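Local structure of ThiJ/PfpI domain protein (4HCJ) at residues 14-24 with 76-84; 103-114 with 152-162. The protein is of unestablished function but folds as an alpha-beta-alpha sandwich of the DJ-1/PfpI family, can bind magnesium and is probably related to that family's hydrolases. One frame throughout, in Å; residues are numbered along the deposited sequence. Where two conformers were deposited one is given.

Interaction 1 (14-24 with 76-84); sequences MSGQNFQDEEY and VGGIGCITL
Glu23 and Gly77 meet where a carboxylate from the first turn of a helix reads the backbone of a loop rich in glycine. With CG beside its backbone N (chi1 -66°) and the chain extended beyond, the glutamate sends OE1 to Gly77 N at 2.7 Å, and the donor lies nearly in line with the C-O bond. OE2 takes the next amide indirectly: water 3 gives a proton to it and accepts one from Gly78 N, so one carboxylate serves two successive N-H groups.

The bend of Gln20 at chi2 (71°) lays OE1 over Gly78 CA at 3.4 Å, while water 2 joins OE1 to Ile79 N. Its NE2 meets the syn lone pair of Glu22 OE1 at 2.9 Å, almost straight and in the amide plane, fixing the flip of the amide. Nearer the chain, the backbones are joined by Gln20 N to Gly77 O (3.0 Å) and Gly80 N to Asn18 O (2.9 Å). At Gly78 and Gly80 a CB would collide with the 14-24 backbone, so glycines permit the close approach. Glu23 and the Gly77-Gly78 loop occupy places that in DJ-1 relatives probably border the nucleophile elbow.

Met14, a selenomethionine, touches Val76 CB to CB at 3.8 Å; its chain then leads away, and CE ends in the corner between the rings of Phe19 and Tyr24, over the centre of a face of each. Val76 CG1 packs 3.7 Å from Glu23 OE1, the oxygen bonded to Gly77 N, and faces Gln20 O. Leu84 CD1 lies against Ser15 N at 3.5 Å.

Val76 pairs its backbone with Val13 of strand 9-13, and Met14 O accepts a hydrogen bond from Ser42 OG at the end of strand 37-42; Gln20 and Glu23, at the start of helix 21-33, rest on Pro159.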
HETATM    1  N   MSE A  14       4.330  -3.812   4.634  1.00  5.50           N
HETATM    2  CA  MSE A  14       4.546  -5.033   3.870  1.00  6.20           C
HETATM    3  C   MSE A  14       5.089  -6.126   4.755  1.00  5.93           C
HETATM    4  O   MSE A  14       5.567  -5.883   5.873  1.00  6.35           O
HETATM    5  CB  MSE A  14       5.458  -4.780   2.657  1.00  7.53           C
HETATM    6  CG  MSE A  14       6.912  -4.519   2.991  1.00  7.57           C
HETATM    7 SE   MSE A  14       7.675  -3.540   1.472  0.80  6.44          SE
HETATM    8  CE  MSE A  14       9.530  -3.976   1.717  1.00  8.73           C
ATOM      9  N   SER A  15       4.985  -7.355   4.266  0.63  6.51           N
ATOM     10  CA  SER A  15       5.526  -8.511   4.965  0.63  7.08           C
ATOM     11  C   SER A  15       7.052  -8.514   4.895  0.63  7.36           C
ATOM     12  O   SER A  15       7.644  -8.210   3.852  0.63  8.02           O
ATOM     13  CB  SER A  15       4.941  -9.802   4.381  0.63  8.04           C
ATOM     14  OG  SER A  15       5.237  -9.937   3.000  0.63  7.55           O
ATOM     15  N   GLY A  16       7.675  -8.899   6.004  1.00  7.51           N
ATOM     16  CA  GLY A  16       9.123  -8.936   6.097  1.00  9.08           C
ATOM     17  C   GLY A  16       9.749 -10.007   5.231  1.00  9.93           C
ATOM     18  O   GLY A  16      10.915  -9.910   4.870  1.00 14.19           O
ATOM     19  N   GLN A  17       9.005 -11.051   4.916  0.61  8.68           N
ATOM     20  CA  GLN A  17       9.481 -12.015   3.940  0.61  9.21           C
ATOM     21  C   GLN A  17       8.416 -12.222   2.889  0.61  8.23           C
ATOM     22  O   GLN A  17       7.220 -12.223   3.186  0.61  9.02           O
ATOM     23  CB  GLN A  17       9.837 -13.340   4.598  0.61 11.09           C
ATOM     24  CG  GLN A  17      10.627 -13.203   5.912  0.61 11.80           C
ATOM     25  CD  GLN A  17      12.066 -12.672   5.781  0.61 12.76           C
ATOM     26  OE1 GLN A  17      12.575 -12.475   4.691  0.61 14.58           O
ATOM     27  NE2 GLN A  17      12.683 -12.395   6.909  0.61 13.98           N
ATOM     28  N   ASN A  18       8.869 -12.380   1.656  1.00  7.63           N
ATOM     29  CA  ASN A  18       8.012 -12.676   0.522  1.00  7.70           C
ATOM     30  C   ASN A  18       7.043 -11.571   0.143  1.00  6.91           C
ATOM     31  O   ASN A  18       5.979 -11.835  -0.422  1.00  7.19           O
ATOM     32  CB  ASN A  18       7.300 -14.015   0.699  1.00  9.87           C
ATOM     33  CG  ASN A  18       8.277 -15.153   0.715  1.00 14.10           C
ATOM     34  OD1 ASN A  18       9.299 -15.111   0.031  1.00 14.01           O
ATOM     35  ND2 ASN A  18       8.012 -16.151   1.535  1.00 19.75           N
ATOM     36  N   PHE A  19       7.436 -10.316   0.384  1.00  7.04           N
ATOM     37  CA  PHE A  19       6.745  -9.207  -0.255  1.00  6.53           C
ATOM     38  C   PHE A  19       7.031  -9.231  -1.764  1.00  6.56           C
ATOM     39  O   PHE A  19       8.005  -9.822  -2.235  1.00  6.78           O
ATOM     40  CB  PHE A  19       7.139  -7.866   0.376  1.00  7.03           C
ATOM     41  CG  PHE A  19       8.580  -7.447   0.124  1.00  6.70           C
ATOM     42  CD1 PHE A  19       8.925  -6.736  -1.022  1.00  7.03           C
ATOM     43  CD2 PHE A  19       9.581  -7.766   1.033  1.00  7.42           C
ATOM     44  CE1 PHE A  19      10.241  -6.344  -1.258  1.00  7.36           C
ATOM     45  CE2 PHE A  19      10.903  -7.379   0.806  1.00  7.28           C
ATOM     46  CZ  PHE A  19      11.234  -6.674  -0.343  1.00  7.38           C
ATOM     47  N   GLN A  20       6.163  -8.577  -2.527  1.00  6.14           N
ATOM     48  CA  GLN A  20       6.295  -8.579  -3.974  1.00  6.45           C
ATOM     49  C   GLN A  20       7.359  -7.576  -4.409  1.00  6.41           C
ATOM     50  O   GLN A  20       7.138  -6.363  -4.341  1.00  6.81           O
ATOM     51  CB  GLN A  20       4.948  -8.263  -4.631  1.00  6.80           C
ATOM     52  CG  GLN A  20       4.928  -8.537  -6.119  1.00  7.38           C
ATOM     53  CD  GLN A  20       4.953 -10.012  -6.427  1.00  7.81           C
ATOM     54  OE1 GLN A  20       4.129 -10.772  -5.911  1.00  8.74           O
ATOM     55  NE2 GLN A  20       5.923 -10.438  -7.232  1.00  9.50           N
ATOM     56  N   ASP A  21       8.512  -8.076  -4.855  1.00  6.62           N
ATOM     57  CA  ASP A  21       9.648  -7.200  -5.122  1.00  7.41           C
ATOM     58  C   ASP A  21       9.303  -6.026  -6.031  1.00  7.20           C
ATOM     59  O   ASP A  21       9.652  -4.885  -5.730  1.00  7.74           O
ATOM     60  CB  ASP A  21      10.814  -7.976  -5.767  1.00  7.87           C
ATOM     61  CG  ASP A  21      11.340  -9.101  -4.905  1.00  7.94           C
ATOM     62  OD1 ASP A  21      12.575  -9.162  -4.698  1.00  8.69           O
ATOM     63  OD2 ASP A  21      10.523  -9.935  -4.466  1.00  7.76           O
ATOM     64  N   GLU A  22       8.646  -6.287  -7.157  1.00  7.07           N
ATOM     65  CA  GLU A  22       8.468  -5.225  -8.139  1.00  7.78           C
ATOM     66  C   GLU A  22       7.616  -4.104  -7.574  1.00  7.03           C
ATOM     67  O   GLU A  22       7.842  -2.923  -7.832  1.00  6.92           O
ATOM     68  CB  GLU A  22       7.774  -5.760  -9.391  1.00  9.58           C
ATOM     69  CG  GLU A  22       8.474  -6.917 -10.069  1.00 10.95           C
ATOM     70  CD  GLU A  22       7.929  -8.280  -9.652  1.00 10.06           C
ATOM     71  OE1 GLU A  22       7.590  -8.474  -8.458  1.00  9.26           O
ATOM     72  OE2 GLU A  22       7.830  -9.171 -10.532  1.00 10.92           O
ATOM     73  N   GLU A  23       6.601  -4.487  -6.811  1.00  6.62           N
ATOM     74  CA  GLU A  23       5.671  -3.502  -6.260  1.00  6.72           C
ATOM     75  C   GLU A  23       6.397  -2.527  -5.358  1.00  6.91           C
ATOM     76  O   GLU A  23       6.127  -1.318  -5.399  1.00  8.02           O
ATOM     77  CB  GLU A  23       4.541  -4.195  -5.495  1.00  6.44           C
ATOM     78  CG  GLU A  23       3.626  -5.044  -6.373  1.00  6.45           C
ATOM     79  CD  GLU A  23       2.599  -5.842  -5.593  1.00  6.54           C
ATOM     80  OE1 GLU A  23       2.560  -5.713  -4.358  1.00  6.89           O
ATOM     81  OE2 GLU A  23       1.822  -6.602  -6.226  1.00  7.55           O
ATOM     82  N   TYR A  24       7.325  -3.044  -4.547  1.00  6.07           N
ATOM     83  CA  TYR A  24       8.126  -2.210  -3.676  1.00  6.36           C
ATOM     84  C   TYR A  24       9.218  -1.453  -4.444  1.00  6.26           C
ATOM     85  O   TYR A  24       9.257  -0.216  -4.415  1.00  6.36           O
ATOM     86  CB  TYR A  24       8.751  -3.049  -2.542  1.00  6.66           C
ATOM     87  CG  TYR A  24       9.733  -2.249  -1.708  1.00  6.28           C
ATOM     88  CD1 TYR A  24       9.301  -1.239  -0.842  1.00  6.75           C
ATOM     89  CD2 TYR A  24      11.098  -2.493  -1.800  1.00  6.56           C
ATOM     90  CE1 TYR A  24      10.201  -0.503  -0.103  1.00  6.94           C
ATOM     91  CE2 TYR A  24      12.006  -1.764  -1.052  1.00  6.88           C
ATOM     92  CZ  TYR A  24      11.553  -0.771  -0.204  1.00  7.10           C
ATOM     93  OH  TYR A  24      12.466  -0.061   0.537  1.00  8.09           O
ATOM     94  N   VAL A  76       1.872  -3.061   0.195  1.00  6.06           N
ATOM     95  CA  VAL A  76       2.480  -3.899  -0.825  1.00  6.39           C
ATOM     96  C   VAL A  76       2.006  -5.338  -0.666  1.00  6.09           C
ATOM     97  O   VAL A  76       1.796  -5.804   0.460  1.00  6.62           O
ATOM     98  CB  VAL A  76       4.037  -3.797  -0.727  1.00  8.39           C
ATOM     99  CG1 VAL A  76       4.744  -4.880  -1.528  1.00  7.78           C
ATOM    100  CG2 VAL A  76       4.494  -2.410  -1.176  1.00 11.74           C
ATOM    101  N   GLY A  77       1.824  -6.025  -1.790  1.00  5.98           N
ATOM    102  CA  GLY A  77       1.375  -7.394  -1.803  1.00  6.04           C
ATOM    103  C   GLY A  77       2.500  -8.421  -1.807  1.00  5.99           C
ATOM    104  O   GLY A  77       3.517  -8.294  -1.092  1.00  6.58           O
ATOM    105  N   GLY A  78       2.294  -9.449  -2.626  1.00  6.58           N
ATOM    106  CA  GLY A  78       3.132 -10.631  -2.633  1.00  7.02           C
ATOM    107  C   GLY A  78       2.522 -11.714  -1.768  1.00  6.76           C
ATOM    108  O   GLY A  78       1.694 -11.449  -0.894  1.00  7.24           O
ATOM    109  N   ILE A  79       2.974 -12.942  -1.978  1.00  7.31           N
ATOM    110  CA  ILE A  79       2.446 -14.066  -1.220  1.00  8.28           C
ATOM    111  C   ILE A  79       2.622 -13.875   0.287  1.00  7.86           C
ATOM    112  O   ILE A  79       1.770 -14.297   1.073  1.00  8.46           O
ATOM    113  CB  ILE A  79       3.054 -15.404  -1.734  1.00 10.30           C
ATOM    114  CG1 ILE A  79       2.368 -16.616  -1.088  1.00 13.21           C
ATOM    115  CG2 ILE A  79       4.569 -15.439  -1.548  1.00 10.66           C
ATOM    116  CD1 ILE A  79       2.731 -17.948  -1.741  1.00 16.12           C
ATOM    117  N   GLY A  80       3.702 -13.208   0.705  1.00  7.49           N
ATOM    118  CA  GLY A  80       3.891 -12.962   2.123  1.00  7.57           C
ATOM    119  C   GLY A  80       2.828 -12.061   2.742  1.00  7.37           C
ATOM    120  O   GLY A  80       2.608 -12.090   3.951  1.00  7.74           O
ATOM    121  N   CYS A  81       2.163 -11.252   1.922  1.00  7.40           N
ATOM    122  CA  CYS A  81       1.136 -10.336   2.427  1.00  7.43           C
ATOM    123  C   CYS A  81      -0.052 -11.089   3.040  1.00  7.42           C
ATOM    124  O   CYS A  81      -0.757 -10.550   3.898  1.00  7.47           O
ATOM    125  CB  CYS A  81       0.666  -9.413   1.304  1.00  8.00           C
ATOM    126  SG  CYS A  81      -0.463  -8.114   1.841  1.00  8.05           S
ATOM    127  N   ILE A  82      -0.285 -12.322   2.608  1.00  8.11           N
ATOM    128  CA  ILE A  82      -1.428 -13.074   3.103  1.00  9.31           C
ATOM    129  C   ILE A  82      -1.400 -13.191   4.624  1.00  8.87           C
ATOM    130  O   ILE A  82      -2.440 -13.184   5.275  1.00  9.79           O
ATOM    131  CB  ILE A  82      -1.530 -14.445   2.406  1.00 12.02           C
ATOM    132  CG1 ILE A  82      -1.756 -14.248   0.903  1.00 14.01           C
ATOM    133  CG2 ILE A  82      -2.647 -15.289   2.998  1.00 14.72           C
ATOM    134  CD1 ILE A  82      -1.531 -15.494   0.064  1.00 18.71           C
ATOM    135  N   THR A  83      -0.190 -13.229   5.188  1.00  9.33           N
ATOM    136  CA  THR A  83      -0.003 -13.288   6.634  1.00 11.13           C
ATOM    137  C   THR A  83      -0.502 -12.033   7.357  1.00 10.37           C
ATOM    138  O   THR A  83      -0.708 -12.062   8.558  1.00 12.97           O
ATOM    139  CB  THR A  83       1.491 -13.547   7.011  1.00 13.10           C
ATOM    140  OG1 THR A  83       2.300 -12.407   6.680  1.00 12.68           O
ATOM    141  CG2 THR A  83       2.012 -14.786   6.273  1.00 15.57           C
ATOM    142  N   LEU A  84      -0.684 -10.936   6.619  1.00  8.35           N
ATOM    143  CA  LEU A  84      -1.112  -9.649   7.172  1.00  8.17           C
ATOM    144  C   LEU A  84      -2.574  -9.319   6.889  1.00  7.25           C
ATOM    145  O   LEU A  84      -3.086  -8.323   7.393  1.00  7.30           O
ATOM    146  CB  LEU A  84      -0.251  -8.537   6.582  1.00  9.61           C
ATOM    147  CG  LEU A  84       1.256  -8.642   6.818  1.00 12.41           C
ATOM    148  CD1 LEU A  84       1.992  -7.503   6.109  1.00 13.43           C
ATOM    149  CD2 LEU A  84       1.554  -8.645   8.302  1.00 13.96           C
TER
HETATM  150  O   HOH W   1       3.540  -7.585   1.753  1.00  8.70           O
HETATM  151  O   HOH W   2       4.011 -13.293  -4.718  0.85 12.44           O
HETATM  152  O   HOH W   3       0.623  -8.647  -4.944  1.00  7.48           O

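Interaction 2 (103-114 with 152-162); sequences IVAGIGSGVVIM and NIVTANGPTSS
Met114, a selenomethionine at the inner side of its helix, lowers CE onto strand 153-156, 3.8 Å from Ile153 CG2 and 3.9 Å from Thr155 CG2. The bend at chi3 (61°) turns the methyl down onto these two, and SE lies so close over Gly106 that a CB there would clash. Val111 adds a second prop: its CG2 meets Thr155 CB at 4.0 Å, the two side chains crossing at about a right angle. Through the sheet, on the face of Ala105 and Val154, Ile107 runs extended (chi1 180°), with CG1 3.9 Å from Ala156 CB and CD1 reaching between Gly158 O, 3.4 Å away, and Ser162 CA. Replacing Ile107 by an alanine would probably open a gap between Ala156 and the start of helix 162-174, leaving Ser162 and Gly158 without the methyl that packs on them.

The strands are parallel neighbours, 8° apart, joined by five backbone bonds that alternate in direction from Val104 N to Asn152 O through to Gly108 N to Ala156 O. Strand 103-107 then turns sharply, by a type II' turn, into helix 110-116, an arrangement consistent with the nucleophile elbow of this superfamily. Gly108 has positive phi at this corner, probably where relatives such as DJ-1 carry their cysteine.

Toward the margins polar groups take over. At the strand starts, Ile103 CD1 crosses the amide of Asn152, 3.4 Å from OD1. Beyond the strand ends, Ser161 OG gives its proton to Asn157 OD1 (2.7 Å), while Ser162 OG and N reach Pro159 O from one face of its plane. Asn157 ND2 is hydrogen-bonded to Asn146 OD1.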
ATOM      1  N   ILE A 103      -3.442   9.805   2.006  1.00  7.21           N
ATOM      2  CA  ILE A 103      -3.637   8.884   0.892  1.00  7.37           C
ATOM      3  C   ILE A 103      -3.438   7.449   1.389  1.00  6.66           C
ATOM      4  O   ILE A 103      -2.488   7.161   2.136  1.00  6.77           O
ATOM      5  CB  ILE A 103      -2.678   9.219  -0.270  1.00 10.21           C
ATOM      6  CG1 ILE A 103      -2.950  10.637  -0.829  1.00 13.98           C
ATOM      7  CG2 ILE A 103      -2.676   8.129  -1.353  1.00 12.69           C
ATOM      8  CD1 ILE A 103      -4.364  11.180  -0.799  1.00 18.72           C
ATOM      9  N   VAL A 104      -4.352   6.573   0.995  1.00  6.17           N
ATOM     10  CA  VAL A 104      -4.290   5.169   1.353  1.00  5.92           C
ATOM     11  C   VAL A 104      -4.227   4.387   0.052  1.00  5.69           C
ATOM     12  O   VAL A 104      -5.201   4.400  -0.735  1.00  6.00           O
ATOM     13  CB  VAL A 104      -5.487   4.739   2.221  1.00  6.76           C
ATOM     14  CG1 VAL A 104      -5.273   3.322   2.722  1.00  7.40           C
ATOM     15  CG2 VAL A 104      -5.682   5.702   3.392  1.00  8.35           C
ATOM     16  N   ALA A 105      -3.103   3.722  -0.180  1.00  5.43           N
ATOM     17  CA  ALA A 105      -2.867   3.094  -1.467  1.00  5.54           C
ATOM     18  C   ALA A 105      -2.496   1.634  -1.269  1.00  5.12           C
ATOM     19  O   ALA A 105      -1.796   1.304  -0.306  1.00  5.75           O
ATOM     20  CB  ALA A 105      -1.766   3.834  -2.224  1.00  6.39           C
ATOM     21  N   GLY A 106      -2.930   0.768  -2.169  1.00  5.05           N
ATOM     22  CA  GLY A 106      -2.552  -0.627  -2.120  1.00  5.33           C
ATOM     23  C   GLY A 106      -2.370  -1.180  -3.511  1.00  5.19           C
ATOM     24  O   GLY A 106      -3.058  -0.768  -4.458  1.00  5.51           O
ATOM     25  N   ILE A 107      -1.489  -2.161  -3.620  1.00  4.96           N
ATOM     26  CA  ILE A 107      -1.207  -2.805  -4.880  1.00  5.32           C
ATOM     27  C   ILE A 107      -1.207  -4.309  -4.714  1.00  5.32           C
ATOM     28  O   ILE A 107      -0.703  -4.851  -3.723  1.00  5.66           O
ATOM     29  CB  ILE A 107       0.112  -2.268  -5.520  1.00  5.84           C
ATOM     30  CG1 ILE A 107       0.402  -2.962  -6.852  1.00  6.11           C
ATOM     31  CG2 ILE A 107       1.296  -2.335  -4.551  1.00  6.06           C
ATOM     32  CD1 ILE A 107       1.436  -2.244  -7.717  1.00  6.77           C
ATOM     33  N   GLY A 108      -1.802  -4.993  -5.677  1.00  5.55           N
ATOM     34  CA  GLY A 108      -1.859  -6.440  -5.620  1.00  6.09           C
ATOM     35  C   GLY A 108      -2.503  -6.895  -4.323  1.00  5.88           C
ATOM     36  O   GLY A 108      -3.514  -6.349  -3.883  1.00  5.84           O
ATOM     37  N   SER A 109      -1.909  -7.906  -3.699  1.00  5.74           N
ATOM     38  CA  SER A 109      -2.480  -8.464  -2.475  1.00  6.02           C
ATOM     39  C   SER A 109      -2.574  -7.464  -1.314  1.00  5.48           C
ATOM     40  O   SER A 109      -3.319  -7.699  -0.370  1.00  5.72           O
ATOM     41  CB  SER A 109      -1.731  -9.716  -2.059  1.00  7.19           C
ATOM     42  OG  SER A 109      -1.945 -10.731  -3.020  1.00  8.25           O
ATOM     43  N   GLY A 110      -1.840  -6.351  -1.381  1.00  5.39           N
ATOM     44  CA  GLY A 110      -2.005  -5.327  -0.365  1.00  5.81           C
ATOM     45  C   GLY A 110      -3.420  -4.765  -0.277  1.00  5.45           C
ATOM     46  O   GLY A 110      -3.861  -4.328   0.793  1.00  5.63           O
ATOM     47  N   VAL A 111      -4.151  -4.780  -1.397  1.00  5.40           N
ATOM     48  CA  VAL A 111      -5.512  -4.250  -1.417  1.00  5.39           C
ATOM     49  C   VAL A 111      -6.415  -5.020  -0.445  1.00  5.22           C
ATOM     50  O   VAL A 111      -7.361  -4.450   0.095  1.00  5.64           O
ATOM     51  CB  VAL A 111      -6.087  -4.255  -2.856  1.00  6.39           C
ATOM     52  CG1 VAL A 111      -7.527  -3.749  -2.894  1.00  6.86           C
ATOM     53  CG2 VAL A 111      -5.211  -3.397  -3.771  1.00  6.61           C
ATOM     54  N   VAL A 112      -6.147  -6.318  -0.237  1.00  5.38           N
ATOM     55  CA  VAL A 112      -6.974  -7.112   0.660  1.00  5.60           C
ATOM     56  C   VAL A 112      -6.949  -6.587   2.101  1.00  5.27           C
ATOM     57  O   VAL A 112      -7.953  -6.662   2.803  1.00  5.84           O
ATOM     58  CB  VAL A 112      -6.641  -8.602   0.571  1.00  6.10           C
ATOM     59  CG1 VAL A 112      -7.473  -9.418   1.561  1.00  6.65           C
ATOM     60  CG2 VAL A 112      -6.852  -9.095  -0.852  1.00  7.01           C
ATOM     61  N   ILE A 113      -5.811  -6.049   2.551  1.00  5.34           N
ATOM     62  CA  ILE A 113      -5.759  -5.462   3.887  1.00  5.93           C
ATOM     63  C   ILE A 113      -6.781  -4.332   3.991  1.00  5.72           C
ATOM     64  O   ILE A 113      -7.510  -4.207   4.980  1.00  6.00           O
ATOM     65  CB  ILE A 113      -4.355  -4.951   4.223  1.00  6.15           C
ATOM     66  CG1 ILE A 113      -3.372  -6.134   4.308  1.00  7.08           C
ATOM     67  CG2 ILE A 113      -4.348  -4.148   5.526  1.00  6.80           C
ATOM     68  CD1 ILE A 113      -1.900  -5.714   4.353  1.00  7.86           C
HETATM   69  N   MSE A 114      -6.790  -3.467   2.980  1.00  5.51           N
HETATM   70  CA  MSE A 114      -7.729  -2.350   2.937  1.00  6.11           C
HETATM   71  C   MSE A 114      -9.193  -2.826   2.895  1.00  5.82           C
HETATM   72  O   MSE A 114     -10.059  -2.284   3.607  1.00  6.25           O
HETATM   73  CB  MSE A 114      -7.388  -1.456   1.749  1.00  6.18           C
HETATM   74  CG  MSE A 114      -6.014  -0.784   1.910  1.00  6.39           C
HETATM   75 SE   MSE A 114      -5.224  -0.147   0.250  0.92  5.14          SE
HETATM   76  CE  MSE A 114      -6.558   1.155  -0.313  1.00  7.17           C
ATOM     77  N   ASN A 152      -8.938   9.824  -2.112  1.00  8.74           N
ATOM     78  CA  ASN A 152      -7.665   9.576  -1.443  1.00  8.72           C
ATOM     79  C   ASN A 152      -7.256   8.104  -1.449  1.00  7.23           C
ATOM     80  O   ASN A 152      -6.216   7.772  -0.907  1.00  8.06           O
ATOM     81  CB  ASN A 152      -7.724  10.051   0.009  1.00 11.29           C
ATOM     82  CG  ASN A 152      -7.756  11.546   0.138  1.00 15.24           C
ATOM     83  OD1 ASN A 152      -7.618  12.270  -0.837  1.00 17.04           O
ATOM     84  ND2 ASN A 152      -7.933  12.016   1.353  1.00 18.62           N
ATOM     85  N   ILE A 153      -8.077   7.236  -2.039  1.00  6.42           N
ATOM     86  CA  ILE A 153      -7.783   5.813  -2.119  1.00  6.30           C
ATOM     87  C   ILE A 153      -7.249   5.498  -3.513  1.00  6.51           C
ATOM     88  O   ILE A 153      -7.856   5.879  -4.516  1.00  7.49           O
ATOM     89  CB  ILE A 153      -9.054   4.984  -1.790  1.00  7.02           C
ATOM     90  CG1 ILE A 153      -9.451   5.198  -0.327  1.00  8.47           C
ATOM     91  CG2 ILE A 153      -8.852   3.508  -2.120  1.00  7.85           C
ATOM     92  CD1 ILE A 153     -10.795   4.631   0.049  1.00  9.45           C
ATOM     93  N   VAL A 154      -6.121   4.797  -3.579  1.00  5.60           N
ATOM     94  CA  VAL A 154      -5.541   4.407  -4.856  1.00  5.95           C
ATOM     95  C   VAL A 154      -5.235   2.912  -4.803  1.00  5.70           C
ATOM     96  O   VAL A 154      -4.623   2.442  -3.848  1.00  6.46           O
ATOM     97  CB  VAL A 154      -4.227   5.174  -5.173  1.00  6.89           C
ATOM     98  CG1 VAL A 154      -3.705   4.783  -6.545  1.00  7.24           C
ATOM     99  CG2 VAL A 154      -4.460   6.686  -5.093  1.00  7.85           C
ATOM    100  N   THR A 155      -5.686   2.164  -5.809  1.00  5.55           N
ATOM    101  CA  THR A 155      -5.425   0.735  -5.849  1.00  5.83           C
ATOM    102  C   THR A 155      -4.866   0.343  -7.212  1.00  5.30           C
ATOM    103  O   THR A 155      -5.081   1.035  -8.225  1.00  6.16           O
ATOM    104  CB  THR A 155      -6.678  -0.101  -5.507  1.00  5.86           C
ATOM    105  OG1 THR A 155      -7.733   0.227  -6.416  1.00  6.14           O
ATOM    106  CG2 THR A 155      -7.139   0.119  -4.063  1.00  6.56           C
ATOM    107  N   ALA A 156      -4.150  -0.778  -7.244  1.00  5.53           N
ATOM    108  CA  ALA A 156      -3.608  -1.313  -8.482  1.00  5.76           C
ATOM    109  C   ALA A 156      -3.612  -2.829  -8.429  1.00  5.47           C
ATOM    110  O   ALA A 156      -3.660  -3.439  -7.357  1.00  6.11           O
ATOM    111  CB  ALA A 156      -2.209  -0.769  -8.764  1.00  6.59           C
ATOM    112  N   ASN A 157      -3.533  -3.444  -9.607  1.00  5.78           N
ATOM    113  CA  ASN A 157      -3.853  -4.862  -9.728  1.00  6.41           C
ATOM    114  C   ASN A 157      -2.684  -5.842  -9.630  1.00  7.69           C
ATOM    115  O   ASN A 157      -2.863  -7.011  -9.930  1.00 10.40           O
ATOM    116  CB  ASN A 157      -4.661  -5.135 -10.998  1.00  6.73           C
ATOM    117  CG  ASN A 157      -3.847  -4.987 -12.254  1.00  6.90           C
ATOM    118  OD1 ASN A 157      -2.706  -4.544 -12.216  1.00  7.48           O
ATOM    119  ND2 ASN A 157      -4.451  -5.318 -13.384  1.00  8.52           N
ATOM    120  N   GLY A 158      -1.506  -5.395  -9.203  1.00  7.11           N
ATOM    121  CA  GLY A 158      -0.388  -6.300  -8.995  1.00  7.68           C
ATOM    122  C   GLY A 158       0.888  -5.819  -9.639  1.00  7.12           C
ATOM    123  O   GLY A 158       0.989  -4.667 -10.088  1.00  6.99           O
ATOM    124  N   PRO A 159       1.896  -6.700  -9.697  1.00  7.43           N
ATOM    125  CA  PRO A 159       3.248  -6.249 -10.021  1.00  8.01           C
ATOM    126  C   PRO A 159       3.393  -5.692 -11.430  1.00  7.95           C
ATOM    127  O   PRO A 159       4.254  -4.839 -11.622  1.00  8.27           O
ATOM    128  CB  PRO A 159       4.114  -7.493  -9.795  1.00  8.63           C
ATOM    129  CG  PRO A 159       3.147  -8.645  -9.787  1.00  9.08           C
ATOM    130  CD  PRO A 159       1.867  -8.107  -9.255  1.00  8.72           C
ATOM    131  N   THR A 160       2.543  -6.120 -12.376  0.64  8.32           N
ATOM    132  CA  THR A 160       2.593  -5.605 -13.752  0.64  9.50           C
ATOM    133  C   THR A 160       2.194  -4.135 -13.835  0.64  9.43           C
ATOM    134  O   THR A 160       2.432  -3.473 -14.842  0.64 11.88           O
ATOM    135  CB  THR A 160       1.722  -6.433 -14.754  0.64 11.41           C
ATOM    136  OG1 THR A 160       0.324  -6.242 -14.485  0.64 12.41           O
ATOM    137  CG2 THR A 160       2.068  -7.926 -14.694  0.64 14.09           C
ATOM    138  N   SER A 161       1.585  -3.624 -12.775  1.00  7.80           N
ATOM    139  CA  SER A 161       1.130  -2.243 -12.741  1.00  7.22           C
ATOM    140  C   SER A 161       1.892  -1.366 -11.753  1.00  6.31           C
ATOM    141  O   SER A 161       1.438  -0.282 -11.414  1.00  6.86           O
ATOM    142  CB  SER A 161      -0.373  -2.200 -12.452  1.00  8.02           C
ATOM    143  OG  SER A 161      -1.071  -2.857 -13.490  1.00  8.96           O
ATOM    144  N   SER A 162       3.059  -1.819 -11.304  1.00  6.30           N
ATOM    145  CA  SER A 162       3.794  -1.103 -10.264  1.00  6.60           C
ATOM    146  C   SER A 162       4.125   0.348 -10.625  1.00  6.12           C
ATOM    147  O   SER A 162       3.969   1.260  -9.792  1.00  6.40           O
ATOM    148  CB  SER A 162       5.086  -1.845  -9.897  1.00  7.23           C
ATOM    149  OG  SER A 162       4.808  -3.152  -9.437  1.00  8.05           O
TER

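Overall arrangement
From the N terminus, the chain leaves strand 9-13, passes through 14-24 into helix 21-33, and closes its first long loop when 76-84 emerges from strand 72-75; interaction 1 thereby encloses strands 37-42, 46-50 and 55-61. After helix 88-99 the chain begins interaction 2, whose closure at 152-162 encloses 124-125, helix 132-137 and strand 147-150. The two loops lie in series, neither nested nor crossed, with centres about 12 Å apart. They nevertheless touch: Glu23 of interaction 1 packs against Ile107, Pro159 and Ser162 of interaction 2. Together they bring strand ends 9-13, 72-75, 103-107 and 153-156 next to the starts of helices 21-33 and 162-174.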